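Local coordinates for fatty acyl CoA synthetase FADD13 (FATTY-ACYL-CoA SYNTHETASE) (Mycobacterium tuberculosis, PDB 3R44), which belongs to the ANL superfamily of AMP-binding enzymes, as a fatty acyl CoA synthetase with a large N-terminal part and a smaller C-terminal domain, at residues V441-L446 with A455-V460; S430-V435 with Q469-Y474; A461-V466 with V488-A493. One frame throughout, in Å; residues are numbered along the deposited sequence.

The three contacts lie within the sequence range of the AMP-binding enzyme C-terminal domain, each about 12 Å from the other two, centre to centre. Contact 1 is the hairpin of strands 438-448 and 454-461. Contact 3 joins the chain leaving that hairpin to strand 487-490, the parallel neighbour of 454-461. Contact 2 brings helix 425-432 and the turn after it against helix 468-478. Along the chain, contact 1 is nested inside the loop closed by contact 2, whereas the segments of contacts 2 and 3 alternate. I432, I471 and F490 pack between these sites and join the two helices to the three-stranded sheet.

Contact 1 (V441-L446 with A455-V460); sequences VAVIGL and AAAIVV
The carbonyl oxygen of I458 is approached by an N-H and a CA-H of the facing strand. The N-H of A442 reaches it at 2.9 Å (A442 N to I458 O), in the carbonyl plane, and the CA-H of V441 adds a second, weaker contact of 3.2 Å between V441 CA and I458 O. A456 O repeats the pattern at the next hydrogen-bonded pair, accepting from I444 N with V443 CA beside it. The return bonds, I458 N to A442 O and A456 N to I444 O, are both 2.8 Å, and the latter is nearly straight, with an N-H...O angle of 172°. A442-I458 and I444-A456 are thus hydrogen-bonded pairs of an antiparallel beta hairpin, and V441-V459, V443-A457 and G445-A455 are non-hydrogen-bonded ones.

The side chains sort by face. On that of A442, I444, A456 and I458, the two isoleucines meet closely, I444 CG1 lying 3.5 Å from I458 CD1. I444 has CG1 between the backbone N and the carbonyl carbon (chi1 57°), which puts it against I458 CD1, and the unusual chi2 of I458, 92°, sets that CD1 near A442 O as well. L446 CD1 reaches A456 CB at 3.7 Å, and helix 504-511 covers this face through L507, R508 and Y511. On the other face V443 CG2 rests 3.9 Å from A457 CB, and V441 and V459 touch through their CG2 methyls, under helix 425-432.

V443 turns its own N-H and C=O to the outer edge, where E429 and K504 bond them. The backbone bonds of A442, I444, A456 and I458 thus fix the register, while bulk comes from V441, V443, I444 and L446 on one strand and I458 and V459 on the other, with alanines at 455-457.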
loop_
_atom_site.group_PDB
_atom_site.type_symbol
_atom_site.label_atom_id
_atom_site.label_comp_id
_atom_site.label_asym_id
_atom_site.label_seq_id
_atom_site.Cartn_x
_atom_site.Cartn_y
_atom_site.Cartn_z
ATOM N N VAL A 441 -17.953 -14.241 -14.944
ATOM C CA VAL A 441 -16.699 -14.721 -15.587
ATOM C C VAL A 441 -15.482 -14.153 -14.887
ATOM O O VAL A 441 -15.464 -12.978 -14.495
ATOM C CB VAL A 441 -16.641 -14.402 -17.120
ATOM C CG1 VAL A 441 -16.736 -12.941 -17.372
ATOM C CG2 VAL A 441 -15.352 -14.964 -17.757
ATOM N N ALA A 442 -14.478 -14.982 -14.683
ATOM C CA ALA A 442 -13.180 -14.520 -14.196
ATOM C C ALA A 442 -12.167 -15.178 -15.054
ATOM O O ALA A 442 -12.255 -16.385 -15.263
ATOM C CB ALA A 442 -12.972 -14.958 -12.778
ATOM N N VAL A 443 -11.128 -14.436 -15.465
ATOM C CA VAL A 443 -10.047 -14.962 -16.303
ATOM C C VAL A 443 -8.740 -14.939 -15.509
ATOM O O VAL A 443 -8.424 -13.923 -14.852
ATOM C CB VAL A 443 -9.907 -14.187 -17.635
ATOM C CG1 VAL A 443 -8.591 -14.568 -18.408
ATOM C CG2 VAL A 443 -11.155 -14.424 -18.525
ATOM N N ILE A 444 -8.048 -16.069 -15.537
ATOM C CA ILE A 444 -6.704 -16.233 -14.967
ATOM C C ILE A 444 -5.754 -16.908 -15.940
ATOM O O ILE A 444 -6.158 -17.641 -16.853
ATOM C CB ILE A 444 -6.698 -17.084 -13.673
ATOM C CG1 ILE A 444 -7.309 -18.463 -13.932
ATOM C CG2 ILE A 444 -7.413 -16.329 -12.553
ATOM C CD1 ILE A 444 -7.064 -19.500 -12.774
ATOM N N GLY A 445 -4.464 -16.742 -15.701
ATOM C CA GLY A 445 -3.510 -17.499 -16.460
ATOM C C GLY A 445 -3.287 -18.807 -15.726
ATOM O O GLY A 445 -3.309 -18.828 -14.467
ATOM N N LEU A 446 -3.118 -19.878 -16.497
ATOM C CA LEU A 446 -2.728 -21.178 -15.972
ATOM C C LEU A 446 -1.439 -21.553 -16.640
ATOM O O LEU A 446 -1.254 -21.239 -17.821
ATOM C CB LEU A 446 -3.785 -22.242 -16.291
ATOM C CG LEU A 446 -5.073 -22.098 -15.484
ATOM C CD1 LEU A 446 -6.089 -23.110 -15.923
ATOM C CD2 LEU A 446 -4.860 -22.219 -13.983
ATOM N N ALA A 455 -4.621 -18.025 -21.110
ATOM C CA ALA A 455 -5.768 -17.410 -20.493
ATOM C C ALA A 455 -6.884 -18.409 -20.421
ATOM O O ALA A 455 -7.283 -18.963 -21.431
ATOM C CB ALA A 455 -6.223 -16.215 -21.308
ATOM N N ALA A 456 -7.337 -18.695 -19.211
ATOM C CA ALA A 456 -8.432 -19.565 -18.931
ATOM C C ALA A 456 -9.605 -18.720 -18.430
ATOM O O ALA A 456 -9.478 -18.001 -17.443
ATOM C CB ALA A 456 -8.076 -20.570 -17.818
ATOM N N ALA A 457 -10.734 -18.818 -19.091
ATOM C CA ALA A 457 -11.983 -18.191 -18.603
ATOM C C ALA A 457 -12.770 -19.134 -17.738
ATOM O O ALA A 457 -13.214 -20.186 -18.202
ATOM C CB ALA A 457 -12.821 -17.742 -19.834
ATOM N N ILE A 458 -12.972 -18.758 -16.481
ATOM C CA ILE A 458 -13.804 -19.507 -15.548
ATOM C C ILE A 458 -15.206 -18.868 -15.581
ATOM O O ILE A 458 -15.391 -17.672 -15.266
ATOM C CB ILE A 458 -13.195 -19.543 -14.147
ATOM C CG1 ILE A 458 -11.773 -20.172 -14.200
ATOM C CG2 ILE A 458 -14.053 -20.437 -13.304
ATOM C CD1 ILE A 458 -10.739 -19.260 -14.354
ATOM N N VAL A 459 -16.178 -19.635 -16.016
ATOM C CA VAL A 459 -17.454 -19.062 -16.405
ATOM C C VAL A 459 -18.539 -19.716 -15.591
ATOM O O VAL A 459 -18.583 -20.951 -15.509
ATOM C CB VAL A 459 -17.723 -19.285 -17.904
ATOM C CG1 VAL A 459 -19.129 -18.802 -18.206
ATOM C CG2 VAL A 459 -16.638 -18.523 -18.769
ATOM N N VAL A 460 -19.421 -18.922 -15.009
ATOM C CA VAL A 460 -20.651 -19.418 -14.417
ATOM C C VAL A 460 -21.759 -19.090 -15.395
ATOM O O VAL A 460 -21.966 -17.912 -15.772
ATOM C CB VAL A 460 -20.913 -18.776 -13.011
ATOM C CG1 VAL A 460 -22.207 -19.296 -12.380
ATOM C CG2 VAL A 460 -19.708 -18.932 -12.106
#

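Contact 2 (S430-V435 with Q469-Y474); sequences SVIIGV and QQIVEY
The ring of Y474 and the side chain of V435 slide past each other in opposite directions, with V435 CG2 3.5 Å from Y474 CD2. That methyl lies oblique to the ring. With CG anti to the backbone N (chi1 -179°), Y474 starts its ring away from its own backbone N, and the ring lies against the turn after helix 425-432. V431 comes to the CE2 edge from the other side of the ring plane: its CG1 is 3.9 Å from Y474 CE2, and its carbonyl oxygen sits at the ring edge, near the plane, 3.6 Å from Y474 CE2. The Y474 hydroxyl has a weak bond to R478 on its own helix.

Deeper in, I432 and I471 cross at about a right angle. The CG2 methyl of I471 is the point of touch, 3.8 Å from I432 CD1 and only slightly farther from I432 CG1. I432 also opens a type I turn ending at V435, closed by the bond V435 N to I432 O of 3.0 Å; this turn brings the V435 methyls beside the second helix. There the other methyl, V435 CG1, approaches the amide nitrogen of Q470, 3.7 Å from NE2.

Beneath the contact, I432 packs on A457 and V459 of the central strand, while I471 touches F490 of the neighbouring one. With no hydrogen bond between the segments, cohesion rests on aliphatic and aromatic packing.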
loop_
_atom_site.group_PDB
_atom_site.type_symbol
_atom_site.label_atom_id
_atom_site.label_comp_id
_atom_site.label_asym_id
_atom_site.label_seq_id
_atom_site.Cartn_x
_atom_site.Cartn_y
_atom_site.Cartn_z
ATOM N N SER A 430 -14.781 -8.734 -19.952
ATOM C CA SER A 430 -15.806 -7.773 -20.399
ATOM C C SER A 430 -16.508 -8.184 -21.698
ATOM O O SER A 430 -17.554 -7.660 -21.990
ATOM C CB SER A 430 -15.242 -6.354 -20.564
ATOM O OG SER A 430 -14.201 -6.341 -21.530
ATOM N N VAL A 431 -15.928 -9.104 -22.467
ATOM C CA VAL A 431 -16.561 -9.627 -23.683
ATOM C C VAL A 431 -17.490 -10.810 -23.344
ATOM O O VAL A 431 -18.650 -10.871 -23.767
ATOM C CB VAL A 431 -15.474 -10.028 -24.707
ATOM C CG1 VAL A 431 -16.081 -10.795 -25.874
ATOM C CG2 VAL A 431 -14.752 -8.753 -25.213
ATOM N N ILE A 432 -16.953 -11.743 -22.564
ATOM C CA ILE A 432 -17.681 -12.922 -22.174
ATOM C C ILE A 432 -18.880 -12.654 -21.287
ATOM O O ILE A 432 -19.886 -13.351 -21.415
ATOM C CB ILE A 432 -16.715 -13.959 -21.472
ATOM C CG1 ILE A 432 -15.614 -14.357 -22.447
ATOM C CG2 ILE A 432 -17.515 -15.170 -20.966
ATOM C CD1 ILE A 432 -14.576 -15.337 -21.887
ATOM N N ILE A 433 -18.806 -11.665 -20.403
ATOM C CA ILE A 433 -19.958 -11.314 -19.546
ATOM C C ILE A 433 -21.157 -10.932 -20.409
ATOM O O ILE A 433 -22.298 -11.090 -19.980
ATOM C CB ILE A 433 -19.628 -10.190 -18.514
ATOM C CG1 ILE A 433 -20.709 -10.086 -17.400
ATOM C CG2 ILE A 433 -19.456 -8.846 -19.220
ATOM C CD1 ILE A 433 -20.813 -11.318 -16.501
ATOM N N GLY A 434 -20.897 -10.469 -21.633
ATOM C CA GLY A 434 -21.948 -10.190 -22.612
ATOM C C GLY A 434 -22.700 -11.353 -23.237
ATOM O O GLY A 434 -23.827 -11.161 -23.746
ATOM N N VAL A 435 -22.113 -12.547 -23.225
ATOM C CA VAL A 435 -22.721 -13.704 -23.860
ATOM C C VAL A 435 -24.038 -14.030 -23.119
ATOM O O VAL A 435 -24.072 -14.105 -21.903
ATOM C CB VAL A 435 -21.802 -14.951 -23.880
ATOM C CG1 VAL A 435 -22.573 -16.205 -24.379
ATOM C CG2 VAL A 435 -20.580 -14.695 -24.720
ATOM N N GLN A 469 -17.670 -23.593 -27.163
ATOM C CA GLN A 469 -17.376 -23.172 -28.537
ATOM C C GLN A 469 -18.007 -21.868 -28.896
ATOM O O GLN A 469 -17.461 -21.074 -29.679
ATOM C CB GLN A 469 -17.845 -24.214 -29.549
ATOM C CG GLN A 469 -16.797 -25.264 -29.734
ATOM C CD GLN A 469 -15.665 -24.787 -30.641
ATOM O OE1 GLN A 469 -14.515 -25.167 -30.451
ATOM N NE2 GLN A 469 -15.991 -23.952 -31.623
ATOM N N GLN A 470 -19.199 -21.687 -28.360
ATOM C CA GLN A 470 -19.960 -20.495 -28.626
ATOM C C GLN A 470 -19.293 -19.279 -27.989
ATOM O O GLN A 470 -19.207 -18.220 -28.611
ATOM C CB GLN A 470 -21.369 -20.682 -28.091
ATOM C CG GLN A 470 -21.994 -19.424 -27.558
ATOM C CD GLN A 470 -23.420 -19.644 -27.128
ATOM O OE1 GLN A 470 -23.918 -20.786 -27.113
ATOM N NE2 GLN A 470 -24.109 -18.554 -26.785
ATOM N N ILE A 471 -18.817 -19.418 -26.747
ATOM C CA ILE A 471 -18.092 -18.326 -26.109
ATOM C C ILE A 471 -16.851 -18.028 -26.945
ATOM O O ILE A 471 -16.567 -16.870 -27.226
ATOM C CB ILE A 471 -17.715 -18.665 -24.606
ATOM C CG1 ILE A 471 -18.926 -18.515 -23.719
ATOM C CG2 ILE A 471 -16.642 -17.755 -24.047
ATOM C CD1 ILE A 471 -18.780 -19.247 -22.370
ATOM N N VAL A 472 -16.111 -19.035 -27.379
ATOM C CA VAL A 472 -14.821 -18.710 -28.001
ATOM C C VAL A 472 -15.039 -18.120 -29.379
ATOM O O VAL A 472 -14.465 -17.084 -29.730
ATOM C CB VAL A 472 -13.892 -19.886 -28.096
ATOM C CG1 VAL A 472 -12.601 -19.481 -28.844
ATOM C CG2 VAL A 472 -13.583 -20.405 -26.707
ATOM N N GLU A 473 -15.916 -18.740 -30.155
ATOM C CA GLU A 473 -16.248 -18.144 -31.444
ATOM C C GLU A 473 -16.872 -16.754 -31.245
ATOM O O GLU A 473 -16.547 -15.847 -31.988
ATOM C CB GLU A 473 -17.071 -19.091 -32.314
ATOM C CG GLU A 473 -16.184 -20.199 -32.919
ATOM C CD GLU A 473 -16.922 -21.069 -33.920
ATOM O OE1 GLU A 473 -16.658 -22.290 -33.949
ATOM O OE2 GLU A 473 -17.775 -20.534 -34.662
ATOM N N TYR A 474 -17.651 -16.536 -30.192
ATOM C CA TYR A 474 -18.139 -15.171 -29.908
ATOM C C TYR A 474 -17.023 -14.185 -29.584
ATOM O O TYR A 474 -16.998 -13.074 -30.118
ATOM C CB TYR A 474 -19.132 -15.173 -28.773
ATOM C CG TYR A 474 -19.693 -13.825 -28.432
ATOM C CD1 TYR A 474 -20.829 -13.350 -29.077
ATOM C CD2 TYR A 474 -19.102 -13.028 -27.471
ATOM C CE1 TYR A 474 -21.364 -12.104 -28.765
ATOM C CE2 TYR A 474 -19.630 -11.796 -27.128
ATOM C CZ TYR A 474 -20.756 -11.332 -27.786
ATOM O OH TYR A 474 -21.283 -10.106 -27.466
#

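Contact 3 (A461-V466 with V488-A493); sequences ADQNEV and VIFAEA
A461 CB lies 4.0 Å from F490 CE1, where the chain leaves strand 454-461 to begin a beta-alpha-beta crossover through helix 468-478 to the parallel strand 487-490. The backbone N of A461 donates to water 1, which is also bonded to A491 O at 2.8 Å, so a single water links the two backbones. D462 then folds the loop: its OD1 accepts from N464 N at 3.0 Å, an Asx turn, with the donor about 40° out of the carboxylate plane.

Q463 carries the largest share of the loop's contact. Its CG lies over one face of F490, toward the rim, 4.1 Å from the ring centroid (a CH-pi contact), and the rest of the chain passes on toward F490 CB. The amide plane lies 16° from that of the ring, and Q463 OE1 comes 3.4 Å from F490 CB. Water 2 bridges the same Q463 OE1, at 2.7 Å, and E492 OE2. V466, near the start of helix 468-478, touches the far end of the ring: with CG1 anti to the backbone N (chi1 174°), its CG1 sits 4.1 Å from F490 CZ.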
loop_
_atom_site.group_PDB
_atom_site.type_symbol
_atom_site.label_atom_id
_atom_site.label_comp_id
_atom_site.label_asym_id
_atom_site.label_seq_id
_atom_site.Cartn_x
_atom_site.Cartn_y
_atom_site.Cartn_z
ATOM N N ALA A 461 -22.445 -20.121 -15.887
ATOM C CA ALA A 461 -23.443 -19.933 -16.939
ATOM C C ALA A 461 -24.505 -20.998 -16.879
ATOM O O ALA A 461 -24.327 -22.044 -16.211
ATOM C CB ALA A 461 -22.801 -19.962 -18.313
ATOM N N ASP A 462 -25.597 -20.712 -17.591
ATOM C CA ASP A 462 -26.599 -21.714 -17.929
ATOM C C ASP A 462 -26.040 -22.636 -18.986
ATOM O O ASP A 462 -26.104 -22.340 -20.161
ATOM C CB ASP A 462 -27.866 -21.037 -18.440
ATOM C CG ASP A 462 -28.959 -22.019 -18.780
ATOM O OD1 ASP A 462 -28.739 -23.269 -18.711
ATOM O OD2 ASP A 462 -30.064 -21.510 -19.070
ATOM N N GLN A 463 -25.471 -23.758 -18.559
ATOM C CA GLN A 463 -24.838 -24.677 -19.505
ATOM C C GLN A 463 -25.778 -25.349 -20.470
ATOM O O GLN A 463 -25.315 -25.941 -21.447
ATOM C CB GLN A 463 -24.001 -25.717 -18.775
ATOM C CG GLN A 463 -22.837 -25.048 -18.057
ATOM C CD GLN A 463 -21.894 -26.027 -17.315
ATOM O OE1 GLN A 463 -21.696 -25.918 -16.115
ATOM N NE2 GLN A 463 -21.346 -26.968 -18.031
ATOM N N ASN A 464 -27.084 -25.229 -20.232
ATOM C CA ASN A 464 -28.090 -25.611 -21.234
ATOM C C ASN A 464 -28.199 -24.655 -22.405
ATOM O O ASN A 464 -28.701 -25.040 -23.461
ATOM C CB ASN A 464 -29.487 -25.741 -20.594
ATOM C CG ASN A 464 -29.603 -26.958 -19.686
ATOM O OD1 ASN A 464 -28.751 -27.856 -19.697
ATOM N ND2 ASN A 464 -30.676 -27.000 -18.893
ATOM N N GLU A 465 -27.764 -23.411 -22.209
ATOM C CA GLU A 465 -27.887 -22.350 -23.225
ATOM C C GLU A 465 -26.523 -21.967 -23.824
ATOM O O GLU A 465 -26.457 -21.450 -24.943
ATOM C CB GLU A 465 -28.569 -21.114 -22.620
ATOM N N VAL A 466 -25.440 -22.243 -23.097
ATOM C CA VAL A 466 -24.118 -21.716 -23.439
ATOM C C VAL A 466 -23.099 -22.843 -23.584
ATOM O O VAL A 466 -23.081 -23.776 -22.806
ATOM C CB VAL A 466 -23.659 -20.710 -22.372
ATOM C CG1 VAL A 466 -22.232 -20.269 -22.624
ATOM C CG2 VAL A 466 -24.594 -19.520 -22.371
ATOM N N VAL A 488 -11.880 -22.664 -21.699
ATOM C CA VAL A 488 -13.049 -22.159 -21.023
ATOM C C VAL A 488 -13.473 -23.243 -20.006
ATOM O O VAL A 488 -13.649 -24.441 -20.356
ATOM C CB VAL A 488 -14.212 -21.856 -22.020
ATOM C CG1 VAL A 488 -15.483 -21.560 -21.250
ATOM C CG2 VAL A 488 -13.844 -20.682 -22.981
ATOM N N ILE A 489 -13.666 -22.843 -18.764
ATOM C CA ILE A 489 -13.976 -23.778 -17.679
ATOM C C ILE A 489 -15.292 -23.331 -17.067
ATOM O O ILE A 489 -15.347 -22.259 -16.536
ATOM C CB ILE A 489 -12.883 -23.772 -16.588
ATOM C CG1 ILE A 489 -11.597 -24.384 -17.141
ATOM C CG2 ILE A 489 -13.337 -24.475 -15.296
ATOM C CD1 ILE A 489 -10.395 -24.124 -16.265
ATOM N N PHE A 490 -16.336 -24.150 -17.164
ATOM C CA PHE A 490 -17.584 -23.843 -16.497
ATOM C C PHE A 490 -17.439 -24.225 -15.031
ATOM O O PHE A 490 -16.828 -25.245 -14.696
ATOM C CB PHE A 490 -18.743 -24.563 -17.162
ATOM C CG PHE A 490 -19.077 -24.041 -18.528
ATOM C CD1 PHE A 490 -19.625 -22.775 -18.674
ATOM C CD2 PHE A 490 -18.852 -24.809 -19.665
ATOM C CE1 PHE A 490 -19.927 -22.277 -19.941
ATOM C CE2 PHE A 490 -19.179 -24.315 -20.956
ATOM C CZ PHE A 490 -19.706 -23.046 -21.073
ATOM N N ALA A 491 -17.968 -23.381 -14.160
ATOM C CA ALA A 491 -17.964 -23.636 -12.710
ATOM C C ALA A 491 -19.334 -23.367 -12.198
ATOM O O ALA A 491 -20.066 -22.519 -12.754
ATOM C CB ALA A 491 -16.957 -22.685 -11.999
ATOM N N GLU A 492 -19.678 -23.987 -11.072
ATOM C CA GLU A 492 -20.915 -23.630 -10.419
ATOM C C GLU A 492 -20.768 -22.304 -9.659
ATOM O O GLU A 492 -21.753 -21.667 -9.403
ATOM C CB GLU A 492 -21.367 -24.755 -9.448
ATOM C CG GLU A 492 -21.769 -26.010 -10.164
ATOM C CD GLU A 492 -22.987 -25.834 -11.094
ATOM O OE1 GLU A 492 -23.945 -25.119 -10.687
ATOM O OE2 GLU A 492 -22.961 -26.398 -12.233
ATOM N N ALA A 493 -19.538 -21.948 -9.269
ATOM C CA ALA A 493 -19.244 -20.779 -8.460
ATOM C C ALA A 493 -17.792 -20.380 -8.621
ATOM O O ALA A 493 -16.915 -21.231 -8.779
ATOM C CB ALA A 493 -19.524 -21.030 -6.955
HETATM O O HOH W 1 -21.922 -22.796 -14.827
HETATM O O HOH W 2 -23.490 -24.713 -14.435
#